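Local atomic coordinates of xyloglucan-specific endo-beta-1,4-glucanase BoGH5A (Bacteroides ovatus, PDB entry 3ZMR), a protein that cleaves the beta-1,4-glucan backbone of xyloglucan, with retention of the beta configuration, to release xyloglucan oligosaccharides. Residues G109-T114 / Y251-L256; N299-L304 / D325-R330; G162-G167 / A207-I212. All blocks are in the same frame, centred on the assembly; numbering follows the deposited sequence.

Contact 1: residues G109-T114 / Y251-L256; sequences GMRDLT and YDDRLL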
ATOM      1  N   GLY A 109      -9.910  17.632  13.850  1.00  9.40           N
ATOM      2  CA  GLY A 109      -8.706  17.688  13.005  1.00 11.30           C
ATOM      3  C   GLY A 109      -8.745  16.829  11.758  1.00 12.56           C
ATOM      4  O   GLY A 109      -7.746  16.735  11.053  1.00 11.17           O
ATOM      5  N   MET A 110      -9.918  16.260  11.469  1.00 10.28           N
ATOM      6  CA  MET A 110     -10.129  15.355  10.345  1.00  8.29           C
ATOM      7  C   MET A 110     -11.052  16.063   9.355  1.00  9.02           C
ATOM      8  O   MET A 110     -12.277  16.005   9.474  1.00 12.35           O
ATOM      9  CB  MET A 110     -10.696  13.991  10.776  1.00  9.32           C
ATOM     10  CG  MET A 110     -10.038  13.392  12.004  1.00  9.39           C
ATOM     11  SD  MET A 110      -8.252  13.239  11.978  1.00 10.60           S
ATOM     12  CE  MET A 110      -8.037  11.798  10.957  1.00 10.11           C
ATOM     13  N   ARG A 111     -10.456  16.772   8.398  1.00  8.90           N
ATOM     14  CA  ARG A 111     -11.212  17.549   7.411  1.00  9.60           C
ATOM     15  C   ARG A 111     -12.108  16.655   6.571  1.00 10.00           C
ATOM     16  O   ARG A 111     -11.793  15.493   6.303  1.00 10.80           O
ATOM     17  CB  ARG A 111     -10.267  18.318   6.512  1.00 14.20           C
ATOM     18  CG  ARG A 111      -9.492  19.408   7.263  1.00 11.68           C
ATOM     19  CD  ARG A 111      -8.353  19.932   6.404  1.00 12.45           C
ATOM     20  NE  ARG A 111      -7.260  18.969   6.392  1.00 10.69           N
ATOM     21  CZ  ARG A 111      -6.136  19.112   5.708  1.00 12.72           C
ATOM     22  NH1 ARG A 111      -5.954  20.155   4.886  1.00 15.15           N
ATOM     23  NH2 ARG A 111      -5.192  18.199   5.856  1.00 12.54           N
ATOM     24  N   ASP A 112     -13.223  17.224   6.113  1.00 13.58           N
ATOM     25  CA  ASP A 112     -14.138  16.507   5.245  1.00 12.66           C
ATOM     26  C   ASP A 112     -13.616  16.549   3.802  1.00 12.22           C
ATOM     27  O   ASP A 112     -14.145  17.268   2.918  1.00 16.61           O
ATOM     28  CB  ASP A 112     -15.541  17.109   5.321  1.00 15.68           C
ATOM     29  CG  ASP A 112     -16.577  16.245   4.649  1.00 23.19           C
ATOM     30  OD1 ASP A 112     -16.320  15.072   4.353  1.00 24.07           O
ATOM     31  OD2 ASP A 112     -17.690  16.743   4.459  1.00 34.04           O
ATOM     32  N   LEU A 113     -12.572  15.750   3.573  1.00 10.59           N
ATOM     33  CA  LEU A 113     -11.880  15.642   2.285  1.00 14.46           C
ATOM     34  C   LEU A 113     -11.714  14.173   1.930  1.00 10.37           C
ATOM     35  O   LEU A 113     -11.319  13.379   2.784  1.00 11.77           O
ATOM     36  CB  LEU A 113     -10.493  16.287   2.384  1.00 22.18           C
ATOM     37  CG  LEU A 113     -10.429  17.793   2.639  1.00 16.48           C
ATOM     38  CD1 LEU A 113      -8.999  18.213   2.890  1.00 21.37           C
ATOM     39  CD2 LEU A 113     -11.043  18.536   1.451  1.00 24.43           C
ATOM     40  N   THR A 114     -11.995  13.815   0.685  1.00  9.29           N
ATOM     41  CA  THR A 114     -11.673  12.483   0.207  1.00  8.95           C
ATOM     42  C   THR A 114     -10.142  12.332   0.163  1.00  8.88           C
ATOM     43  O   THR A 114      -9.419  13.322   0.133  1.00  9.37           O
ATOM     44  CB  THR A 114     -12.223  12.194  -1.180  1.00 12.66           C
ATOM     45  OG1 THR A 114     -11.579  13.089  -2.083  1.00  9.98           O
ATOM     46  CG2 THR A 114     -13.734  12.369  -1.226  1.00 12.65           C
ATOM     47  N   TYR A 251      -3.774  11.936  16.735  1.00 10.97           N
ATOM     48  CA  TYR A 251      -3.188  12.855  15.750  1.00 10.68           C
ATOM     49  C   TYR A 251      -4.175  13.188  14.638  1.00 10.76           C
ATOM     50  O   TYR A 251      -5.034  12.370  14.281  1.00  9.89           O
ATOM     51  CB  TYR A 251      -1.868  12.301  15.167  1.00  9.72           C
ATOM     52  CG  TYR A 251      -0.722  12.354  16.182  1.00 10.72           C
ATOM     53  CD1 TYR A 251      -0.564  11.376  17.144  1.00 11.28           C
ATOM     54  CD2 TYR A 251       0.110  13.450  16.237  1.00 13.88           C
ATOM     55  CE1 TYR A 251       0.445  11.460  18.102  1.00 13.05           C
ATOM     56  CE2 TYR A 251       1.123  13.551  17.154  1.00 16.61           C
ATOM     57  CZ  TYR A 251       1.290  12.565  18.098  1.00 15.67           C
ATOM     58  OH  TYR A 251       2.323  12.736  19.013  1.00 13.90           O
ATOM     59  N   ASP A 252      -4.051  14.399  14.113  1.00 10.51           N
ATOM     60  CA  ASP A 252      -4.962  14.879  13.099  1.00  9.95           C
ATOM     61  C   ASP A 252      -4.669  14.271  11.707  1.00  9.04           C
ATOM     62  O   ASP A 252      -3.841  13.345  11.569  1.00  9.56           O
ATOM     63  CB  ASP A 252      -5.063  16.406  13.158  1.00 13.56           C
ATOM     64  CG  ASP A 252      -3.900  17.149  12.580  1.00 18.75           C
ATOM     65  OD1 ASP A 252      -3.105  16.621  11.786  1.00 13.75           O
ATOM     66  OD2 ASP A 252      -3.847  18.365  12.878  1.00 24.91           O
ATOM     67  N   ASP A 253      -5.367  14.765  10.689  1.00  7.69           N
ATOM     68  CA  ASP A 253      -5.375  14.112   9.377  1.00  8.86           C
ATOM     69  C   ASP A 253      -4.091  14.306   8.549  1.00  8.86           C
ATOM     70  O   ASP A 253      -3.939  13.776   7.465  1.00  8.84           O
ATOM     71  CB  ASP A 253      -6.616  14.477   8.553  1.00  9.03           C
ATOM     72  CG  ASP A 253      -6.659  15.932   8.110  1.00  9.87           C
ATOM     73  OD1 ASP A 253      -5.653  16.671   8.268  1.00 11.02           O
ATOM     74  OD2 ASP A 253      -7.714  16.345   7.561  1.00 10.84           O
ATOM     75  N   ARG A 254      -3.155  15.069   9.097  1.00  8.62           N
ATOM     76  CA  ARG A 254      -1.857  15.214   8.473  1.00  9.54           C
ATOM     77  C   ARG A 254      -1.010  13.959   8.693  1.00  8.84           C
ATOM     78  O   ARG A 254       0.018  13.801   8.041  1.00  9.39           O
ATOM     79  CB  ARG A 254      -1.147  16.490   8.952  1.00 11.31           C
ATOM     80  CG  ARG A 254      -1.825  17.811   8.531  1.00 17.14           C
ATOM     81  CD  ARG A 254      -1.280  19.004   9.349  1.00 39.08           C
ATOM     82  NE  ARG A 254      -1.279  18.644  10.774  1.00 32.86           N
ATOM     83  CZ  ARG A 254      -0.446  19.099  11.713  1.00 37.40           C
ATOM     84  NH1 ARG A 254       0.495  19.986  11.424  1.00 43.20           N
ATOM     85  NH2 ARG A 254      -0.556  18.655  12.961  1.00 56.51           N
ATOM     86  N   LEU A 255      -1.407  13.086   9.623  1.00  8.10           N
ATOM     87  CA  LEU A 255      -0.736  11.802   9.851  1.00  7.83           C
ATOM     88  C   LEU A 255      -1.500  10.678   9.177  1.00  7.36           C
ATOM     89  O   LEU A 255      -2.693  10.463   9.468  1.00  9.31           O
ATOM     90  CB  LEU A 255      -0.549  11.469  11.318  1.00  7.71           C
ATOM     91  CG  LEU A 255       0.142  10.149  11.682  1.00  7.67           C
ATOM     92  CD1 LEU A 255       1.587  10.111  11.172  1.00  9.84           C
ATOM     93  CD2 LEU A 255       0.131   9.908  13.169  1.00  9.35           C
ATOM     94  N   LEU A 256      -0.826   9.993   8.269  1.00  8.18           N
ATOM     95  CA  LEU A 256      -1.344   8.833   7.533  1.00  7.44           C
ATOM     96  C   LEU A 256      -0.579   7.585   7.930  1.00  7.18           C
ATOM     97  O   LEU A 256       0.615   7.663   8.298  1.00  8.15           O
ATOM     98  CB  LEU A 256      -1.223   9.040   6.012  1.00  7.52           C
ATOM     99  CG  LEU A 256      -2.024  10.187   5.344  1.00  8.05           C
ATOM    100  CD1 LEU A 256      -1.308  11.517   5.445  1.00 10.72           C
ATOM    101  CD2 LEU A 256      -2.286   9.863   3.873  1.00  7.94           C
TER
HETATM  102  O   HOH W   1      -9.273  14.432   6.325  1.00 11.83           O
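Arg111 and Asp253 form the salt bridge of this contact. The arginine grips the carboxylate side-on, one nitrogen to each oxygen. NE of Arg111 donates to OD2 of Asp253 at 2.9 Å; OD2 lies near the guanidinium plane and accepts with its syn lone pair. NH2 of Arg111 meets OD1 of Asp253 at 2.9 Å, from above the carboxylate plane. The two flat groups are turned 47° against each other. A bend at chi3 (-76°) brings NE of Arg111 to OD2 of Asp253. NH2 of Arg111 also bonds to the hydroxyl of Tyr210.

Backbone groups add two hydrogen bonds. N of Arg111 donates to OD2 of Asp253 at 2.9 Å, from above the carboxylate plane. OD2 therefore takes two N-H groups of one residue. A water donates to this oxygen too, and to O of Arg111. In return, N of Asp253 donates to O of Gly109 at 3.1 Å.

Residues 251-256 lead into strand 255-258 of the eight-stranded TIM barrel, and residues 109-114 into helix 115-122. A type I turn runs from Asp252 to Leu255. Asp252 braces it with an Asx turn: its OD1 accepts from N of Arg254. OD1 of Asp252 also takes NE of Arg254 at 2.9 Å, in a salt bridge within 251-256.

The remaining contacts across the segments are van der Waals. SD of Met110 rests 3.5 Å from N of Asp253. The methyl CE of Met110 lies 3.9 Å from CB of Asp253, and the two side chains slide past each other in opposite directions. Within 109-114, CD1 of Leu113 covers one face of the Arg111 guanidinium, offset toward its rim.

Contact 2: residues N299-L304 / D325-R330; sequences NHYRHL and DIVQNR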
ATOM      1  N   ASN A 299      -8.967   7.579  14.271  1.00  7.15           N
ATOM      2  CA  ASN A 299      -8.582   6.484  13.390  1.00  7.69           C
ATOM      3  C   ASN A 299      -9.750   5.945  12.558  1.00  9.17           C
ATOM      4  O   ASN A 299      -9.565   5.257  11.580  1.00 10.05           O
ATOM      5  CB  ASN A 299      -7.939   5.338  14.154  1.00 10.00           C
ATOM      6  CG  ASN A 299      -6.535   5.669  14.642  1.00  7.58           C
ATOM      7  OD1 ASN A 299      -5.867   6.600  14.164  1.00  8.99           O
ATOM      8  ND2 ASN A 299      -6.079   4.895  15.580  1.00  8.61           N
ATOM      9  N   HIS A 300     -10.965   6.286  12.940  1.00  8.72           N
ATOM     10  CA  HIS A 300     -12.138   5.994  12.107  1.00  8.98           C
ATOM     11  C   HIS A 300     -12.061   6.717  10.764  1.00  7.90           C
ATOM     12  O   HIS A 300     -12.456   6.171   9.750  1.00  9.63           O
ATOM     13  CB  HIS A 300     -13.408   6.410  12.859  1.00 11.10           C
ATOM     14  CG  HIS A 300     -14.686   6.131  12.123  1.00 10.04           C
ATOM     15  ND1 HIS A 300     -15.255   4.885  12.111  1.00 11.29           N
ATOM     16  CD2 HIS A 300     -15.479   6.914  11.351  1.00 12.09           C
ATOM     17  CE1 HIS A 300     -16.378   4.916  11.411  1.00 15.69           C
ATOM     18  NE2 HIS A 300     -16.532   6.132  10.930  1.00 15.28           N
ATOM     19  N   TYR A 301     -11.493   7.925  10.785  1.00  8.25           N
ATOM     20  CA  TYR A 301     -11.464   8.837   9.648  1.00 10.26           C
ATOM     21  C   TYR A 301     -10.100   8.984   8.964  1.00  8.27           C
ATOM     22  O   TYR A 301     -10.003   9.635   7.912  1.00  9.80           O
ATOM     23  CB  TYR A 301     -11.889  10.229  10.112  1.00  9.07           C
ATOM     24  CG  TYR A 301     -13.326  10.325  10.580  1.00  9.68           C
ATOM     25  CD1 TYR A 301     -14.394  10.263   9.664  1.00 11.57           C
ATOM     26  CD2 TYR A 301     -13.640  10.486  11.924  1.00 12.98           C
ATOM     27  CE1 TYR A 301     -15.718  10.388  10.059  1.00 14.03           C
ATOM     28  CE2 TYR A 301     -14.962  10.605  12.324  1.00 11.65           C
ATOM     29  CZ  TYR A 301     -15.976  10.538  11.386  1.00  9.34           C
ATOM     30  OH  TYR A 301     -17.276  10.660  11.802  1.00 14.71           O
ATOM     31  N   ARG A 302      -9.046   8.441   9.577  1.00  7.98           N
ATOM     32  CA  ARG A 302      -7.692   8.694   9.098  1.00  8.25           C
ATOM     33  C   ARG A 302      -7.528   8.179   7.689  1.00  8.07           C
ATOM     34  O   ARG A 302      -8.076   7.138   7.317  1.00  8.43           O
ATOM     35  CB  ARG A 302      -6.703   8.031  10.040  1.00  7.14           C
ATOM     36  CG  ARG A 302      -5.254   8.355   9.767  1.00  8.24           C
ATOM     37  CD  ARG A 302      -4.235   7.861  10.833  1.00  8.01           C
ATOM     38  NE  ARG A 302      -4.664   8.203  12.181  1.00  7.10           N
ATOM     39  CZ  ARG A 302      -4.706   9.438  12.688  1.00  6.87           C
ATOM     40  NH1 ARG A 302      -4.243  10.513  12.023  1.00  8.73           N
ATOM     41  NH2 ARG A 302      -5.255   9.632  13.885  1.00  9.81           N
ATOM     42  N   HIS A 303      -6.721   8.865   6.910  1.00  7.89           N
ATOM     43  CA  HIS A 303      -6.407   8.383   5.566  1.00  8.10           C
ATOM     44  C   HIS A 303      -5.362   7.306   5.674  1.00  7.36           C
ATOM     45  O   HIS A 303      -4.321   7.472   6.318  1.00  8.32           O
ATOM     46  CB  HIS A 303      -5.890   9.529   4.704  1.00  8.48           C
ATOM     47  CG  HIS A 303      -6.903  10.627   4.513  1.00  8.09           C
ATOM     48  ND1 HIS A 303      -7.641  10.793   3.352  1.00  9.47           N
ATOM     49  CD2 HIS A 303      -7.296  11.611   5.354  1.00  8.72           C
ATOM     50  CE1 HIS A 303      -8.425  11.847   3.491  1.00 11.13           C
ATOM     51  NE2 HIS A 303      -8.246  12.343   4.704  1.00 10.22           N
ATOM     52  N   LEU A 304      -5.690   6.160   5.093  1.00  6.57           N
ATOM     53  CA  LEU A 304      -4.851   4.956   5.142  1.00  7.52           C
ATOM     54  C   LEU A 304      -4.303   4.639   3.755  1.00  7.56           C
ATOM     55  O   LEU A 304      -4.957   4.873   2.744  1.00  9.88           O
ATOM     56  CB  LEU A 304      -5.635   3.764   5.701  1.00  7.70           C
ATOM     57  CG  LEU A 304      -6.317   3.960   7.063  1.00  8.75           C
ATOM     58  CD1 LEU A 304      -7.008   2.680   7.484  1.00 10.00           C
ATOM     59  CD2 LEU A 304      -5.363   4.438   8.138  1.00 12.49           C
ATOM     60  N   ASP A 325     -14.055  -1.006   3.781  1.00 11.23           N
ATOM     61  CA  ASP A 325     -13.802  -0.006   4.820  1.00 10.71           C
ATOM     62  C   ASP A 325     -15.161   0.439   5.418  1.00  9.57           C
ATOM     63  O   ASP A 325     -16.226   0.198   4.842  1.00 13.30           O
ATOM     64  CB  ASP A 325     -12.992   1.170   4.207  1.00  9.45           C
ATOM     65  CG  ASP A 325     -12.278   2.057   5.246  1.00  9.49           C
ATOM     66  OD1 ASP A 325     -12.406   1.841   6.498  1.00 10.73           O
ATOM     67  OD2 ASP A 325     -11.524   2.958   4.792  1.00  9.86           O
ATOM     68  N   ILE A 326     -15.087   1.107   6.565  1.00 10.32           N
ATOM     69  CA  ILE A 326     -16.247   1.577   7.331  1.00 12.38           C
ATOM     70  C   ILE A 326     -16.563   3.057   7.040  1.00 12.19           C
ATOM     71  O   ILE A 326     -17.622   3.552   7.422  1.00 16.85           O
ATOM     72  CB  ILE A 326     -15.993   1.412   8.859  1.00 16.11           C
ATOM     73  CG1 ILE A 326     -17.279   1.604   9.690  1.00 22.48           C
ATOM     74  CG2 ILE A 326     -14.878   2.371   9.343  1.00 17.81           C
ATOM     75  CD1 ILE A 326     -18.317   0.537   9.468  1.00 59.69           C
ATOM     76  N   VAL A 327     -15.650   3.744   6.333  1.00 10.47           N
ATOM     77  CA  VAL A 327     -15.804   5.123   5.865  1.00 10.81           C
ATOM     78  C   VAL A 327     -15.537   5.133   4.373  1.00 10.96           C
ATOM     79  O   VAL A 327     -14.838   4.255   3.856  1.00 12.60           O
ATOM     80  CB  VAL A 327     -14.878   6.120   6.558  1.00 14.67           C
ATOM     81  CG1 VAL A 327     -15.357   6.408   7.969  1.00 18.76           C
ATOM     82  CG2 VAL A 327     -13.431   5.636   6.503  1.00 11.86           C
ATOM     83  N   GLN A 328     -16.130   6.110   3.692  1.00 11.75           N
ATOM     84  CA  GLN A 328     -15.993   6.243   2.248  1.00 12.32           C
ATOM     85  C   GLN A 328     -14.754   7.093   1.900  1.00  9.69           C
ATOM     86  O   GLN A 328     -14.492   8.131   2.526  1.00 11.31           O
ATOM     87  CB  GLN A 328     -17.238   6.865   1.586  1.00 15.53           C
ATOM     88  CG  GLN A 328     -18.515   6.044   1.725  1.00 18.24           C
ATOM     89  CD  GLN A 328     -19.662   6.533   0.835  1.00 59.37           C
ATOM     90  OE1 GLN A 328     -19.608   6.403  -0.389  1.00 94.60           O
ATOM     91  NE2 GLN A 328     -20.708   7.060   1.452  1.00 77.33           N
ATOM     92  N   ASN A 329     -13.997   6.592   0.919  1.00 10.31           N
ATOM     93  CA  ASN A 329     -12.985   7.394   0.206  1.00 10.51           C
ATOM     94  C   ASN A 329     -11.876   7.916   1.157  1.00  8.51           C
ATOM     95  O   ASN A 329     -11.521   9.124   1.124  1.00 11.14           O
ATOM     96  CB  ASN A 329     -13.638   8.564  -0.563  1.00 12.82           C
ATOM     97  CG  ASN A 329     -14.680   8.100  -1.541  1.00 14.23           C
ATOM     98  OD1 ASN A 329     -15.792   8.635  -1.556  1.00 21.49           O
ATOM     99  ND2 ASN A 329     -14.356   7.132  -2.340  1.00 13.41           N
ATOM    100  N   ARG A 330     -11.361   7.009   2.003  1.00  8.28           N
ATOM    101  CA  ARG A 330     -10.259   7.352   2.912  0.50  8.76           C
ATOM    102  C   ARG A 330      -9.082   6.379   2.770  1.00  8.91           C
ATOM    103  O   ARG A 330      -8.327   6.153   3.743  1.00  8.98           O
ATOM    104  CB  ARG A 330     -10.727   7.439   4.363  0.50  8.91           C
ATOM    105  CG  ARG A 330     -11.706   8.573   4.669  0.50  9.48           C
ATOM    106  CD  ARG A 330     -11.120   9.947   4.370  0.50  9.59           C
ATOM    107  NE  ARG A 330     -11.953  11.059   4.858  0.50 12.38           N
ATOM    108  CZ  ARG A 330     -13.036  11.526   4.233  0.50 12.32           C
ATOM    109  NH1 ARG A 330     -13.424  11.005   3.064  0.50 13.53           N
ATOM    110  NH2 ARG A 330     -13.707  12.545   4.771  0.50 16.38           N
TER
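Ile326 meets the imidazole of His300. CG2 of Ile326 lies 3.6 Å from CE1 of His300, and the two side chains cross at about a right angle. His300 has CG anti to the backbone N (chi1 -179°), and the end of its side chain comes close to Ile326 and Val327.

Val327 comes next. CG1 of Val327 sits 3.2 Å from NE2 of His300, a tight approach. CG1 and CG2 of Val327 both lie close to O of His300 as well. CG1 of Val327 also touches CD1 of Tyr301, more loosely, at 4.3 Å. Within the first segment, CD2 of His300 stands over the centre of the Tyr301 ring.

Arg330 closes the segment and buries the most surface. In one of its two conformers, CD of Arg330 lies over one face of the His303 ring, 3.7 Å from the ring centroid. In that conformer this is a CH-pi contact, and the guanidinium is almost parallel to the ring, with 11° between the planes. Both features are doubtful for the other conformer. ND1 of His303 is hydrogen-bonded to OG of Ser115, which limits rotation of the ring. N of Leu304 donates to O of Arg330 at 3.0 Å, and the bond is nearly straight (174°). It lies where the loops 299-304 and 325-330 enter the neighbouring parallel strands 304-307 and 331-337 of the TIM barrel.

The one hydrogen bond across the segments is between backbone groups. The side chains therefore meet mainly through aliphatic carbon packed on rings, and the arginine charge is probably less firmly placed.

Contact 3: residues G162-G167 / A207-I212; sequences GIKAAG and AGLYVI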
ATOM      1  N   GLY A 162      13.999  21.850   7.228  1.00 11.62           N
ATOM      2  CA  GLY A 162      14.703  22.003   5.949  1.00 12.25           C
ATOM      3  C   GLY A 162      13.933  21.387   4.802  1.00 12.03           C
ATOM      4  O   GLY A 162      13.867  21.928   3.692  1.00 12.14           O
ATOM      5  N   ILE A 163      13.347  20.212   5.059  1.00 12.11           N
ATOM      6  CA  ILE A 163      12.489  19.540   4.065  1.00 10.81           C
ATOM      7  C   ILE A 163      11.331  20.446   3.650  1.00  8.90           C
ATOM      8  O   ILE A 163      11.068  20.651   2.444  1.00 10.32           O
ATOM      9  CB  ILE A 163      12.023  18.159   4.581  1.00  9.39           C
ATOM     10  CG1 ILE A 163      13.206  17.175   4.628  1.00 10.46           C
ATOM     11  CG2 ILE A 163      10.860  17.593   3.750  1.00 10.78           C
ATOM     12  CD1 ILE A 163      12.892  15.934   5.455  1.00 11.67           C
ATOM     13  N   LYS A 164      10.634  21.000   4.645  1.00  9.56           N
ATOM     14  CA  LYS A 164       9.528  21.910   4.371  1.00 11.34           C
ATOM     15  C   LYS A 164       9.970  23.157   3.609  1.00 12.38           C
ATOM     16  O   LYS A 164       9.360  23.561   2.630  1.00 12.89           O
ATOM     17  CB  LYS A 164       8.852  22.296   5.668  1.00 11.61           C
ATOM     18  CG  LYS A 164       7.648  23.225   5.535  1.00 12.25           C
ATOM     19  CD  LYS A 164       6.398  22.507   5.079  1.00 14.14           C
ATOM     20  CE  LYS A 164       5.255  23.491   4.858  1.00 19.98           C
ATOM     21  NZ  LYS A 164       4.036  22.775   4.465  1.00 24.64           N
ATOM     22  N   ALA A 165      11.090  23.730   4.053  1.00 11.74           N
ATOM     23  CA  ALA A 165      11.612  24.954   3.447  1.00 13.08           C
ATOM     24  C   ALA A 165      12.004  24.804   1.978  1.00 13.06           C
ATOM     25  O   ALA A 165      11.870  25.743   1.190  1.00 17.68           O
ATOM     26  CB  ALA A 165      12.785  25.468   4.267  1.00 15.70           C
ATOM     27  N   ALA A 166      12.426  23.607   1.593  1.00 12.60           N
ATOM     28  CA  ALA A 166      12.822  23.318   0.214  1.00 18.37           C
ATOM     29  C   ALA A 166      11.617  23.169  -0.725  1.00 13.32           C
ATOM     30  O   ALA A 166      11.772  23.113  -1.943  1.00 15.63           O
ATOM     31  CB  ALA A 166      13.657  22.056   0.201  1.00 14.58           C
ATOM     32  N   GLY A 167      10.416  23.069  -0.164  1.00 14.26           N
ATOM     33  CA  GLY A 167       9.206  22.965  -0.987  1.00 13.42           C
ATOM     34  C   GLY A 167       8.499  21.620  -0.969  1.00 13.95           C
ATOM     35  O   GLY A 167       7.559  21.400  -1.719  1.00 16.19           O
ATOM     36  N   ALA A 207       6.697  20.912  11.932  1.00 13.89           N
ATOM     37  CA  ALA A 207       7.346  21.584  10.810  1.00 12.97           C
ATOM     38  C   ALA A 207       6.419  21.889   9.652  1.00 12.91           C
ATOM     39  O   ALA A 207       6.794  22.549   8.705  1.00 16.10           O
ATOM     40  CB  ALA A 207       8.555  20.781  10.336  1.00 16.28           C
ATOM     41  N   GLY A 208       5.203  21.373   9.718  1.00 12.05           N
ATOM     42  CA  GLY A 208       4.192  21.682   8.728  1.00 14.08           C
ATOM     43  C   GLY A 208       4.050  20.632   7.641  1.00 15.53           C
ATOM     44  O   GLY A 208       3.465  20.902   6.605  1.00 14.97           O
ATOM     45  N   LEU A 209       4.582  19.446   7.880  1.00 12.17           N
ATOM     46  CA  LEU A 209       4.510  18.365   6.885  1.00  9.24           C
ATOM     47  C   LEU A 209       3.347  17.388   7.100  1.00  8.60           C
ATOM     48  O   LEU A 209       2.939  17.133   8.238  1.00 11.22           O
ATOM     49  CB  LEU A 209       5.816  17.577   6.943  1.00  9.65           C
ATOM     50  CG  LEU A 209       7.082  18.367   6.592  1.00 10.33           C
ATOM     51  CD1 LEU A 209       8.302  17.573   7.030  1.00 11.57           C
ATOM     52  CD2 LEU A 209       7.113  18.641   5.081  1.00 12.14           C
ATOM     53  N   TYR A 210       2.838  16.817   6.007  1.00  8.26           N
ATOM     54  CA  TYR A 210       2.146  15.528   6.076  1.00  8.59           C
ATOM     55  C   TYR A 210       3.153  14.461   6.418  1.00  8.46           C
ATOM     56  O   TYR A 210       4.290  14.506   5.940  1.00  8.78           O
ATOM     57  CB  TYR A 210       1.444  15.185   4.763  1.00  9.85           C
ATOM     58  CG  TYR A 210       0.203  16.004   4.469  1.00 10.72           C
ATOM     59  CD1 TYR A 210      -1.043  15.572   4.872  1.00 10.52           C
ATOM     60  CD2 TYR A 210       0.284  17.183   3.740  1.00 12.28           C
ATOM     61  CE1 TYR A 210      -2.184  16.295   4.589  1.00 11.04           C
ATOM     62  CE2 TYR A 210      -0.844  17.929   3.479  1.00 11.95           C
ATOM     63  CZ  TYR A 210      -2.083  17.475   3.924  1.00 11.30           C
ATOM     64  OH  TYR A 210      -3.227  18.202   3.651  1.00 14.54           O
ATOM     65  N   VAL A 211       2.730  13.474   7.212  1.00  9.66           N
ATOM     66  CA  VAL A 211       3.611  12.402   7.674  1.00  8.51           C
ATOM     67  C   VAL A 211       2.966  11.056   7.392  1.00  7.70           C
ATOM     68  O   VAL A 211       1.797  10.871   7.711  1.00  8.94           O
ATOM     69  CB  VAL A 211       3.948  12.518   9.165  1.00  9.56           C
ATOM     70  CG1 VAL A 211       4.813  11.352   9.610  1.00 10.98           C
ATOM     71  CG2 VAL A 211       4.612  13.886   9.430  1.00 14.38           C
ATOM     72  N   ILE A 212       3.709  10.146   6.790  1.00  7.30           N
ATOM     73  CA  ILE A 212       3.329   8.772   6.585  1.00  6.68           C
ATOM     74  C   ILE A 212       4.253   7.864   7.403  1.00  8.11           C
ATOM     75  O   ILE A 212       5.487   7.964   7.263  1.00  8.54           O
ATOM     76  CB  ILE A 212       3.427   8.370   5.099  1.00  8.59           C
ATOM     77  CG1 ILE A 212       2.505   9.190   4.200  1.00  8.76           C
ATOM     78  CG2 ILE A 212       3.148   6.882   4.930  1.00  9.09           C
ATOM     79  CD1 ILE A 212       2.895   9.191   2.732  1.00 10.24           C
TER
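Lys164 has CG anti to the backbone N (chi1 -179°) and bends at chi2 (78°), which places CD near O of Ala207 and of Gly208. The rest of the chain is extended and ends at O of Gly208. NZ of Lys164 donates to O of Gly208 at 2.9 Å. The donor stands above the carbonyl plane, 42° out of it. The same ammonium forms a salt bridge with Asp169, so it joins a backbone carbonyl to a carboxylate.

The methylenes of Lys164 pack on the way. CG of Lys164 lies 3.4 Å from O of Ala207. CD of Lys164 lies 3.9 Å from CD2 of Leu209, and CB of Lys164 also touches that methyl. Leu209 thus receives the apolar part of the lysine chain. On the buried side, CG2 of Ile163 meets CD2 of Leu209 at 4.1 Å. These two side chains cross at about a right angle.

With no side chain, Gly208 lets CE of Lys164 come near its backbone. It ends helix 191-206 with a positive phi in a Schellman motif. Gly167 ends helix 157-165 in the same way. Each glycine stands where the chain leaves an outer helix and heads for the next strand.

The last part of helix 157-165 therefore packs on the turn that leads from helix 191-206 into strand 210-214 of the TIM barrel. Strand 170-173 follows the first helix and pairs in parallel with 210-214. Leu209 touches Val171 of that strand, and Ile163 also packs on Phe168 and Phe446.

All three contacts belong to the TIM-barrel domain and lie at the entries to its parallel strands. Contact 3 involves strand 210-214, contact 1 its neighbour 255-258, and contact 2 the next two, 304-307 and 331-337. Contact 3 falls in sequence between the two segments of contact 1, and contact 2 comes after both. The centres of contacts 1 and 2 are about 10 Å apart. Arg302 hydrogen-bonds to O of Tyr251 and of Leu255, joining them. Contacts 1 and 3, about 16 Å apart, share backbone bonds of Val211 to Arg254 and Leu256. Contacts 2 and 3 do not touch. The active site of a TIM barrel lies at the other, C-terminal ends of its strands.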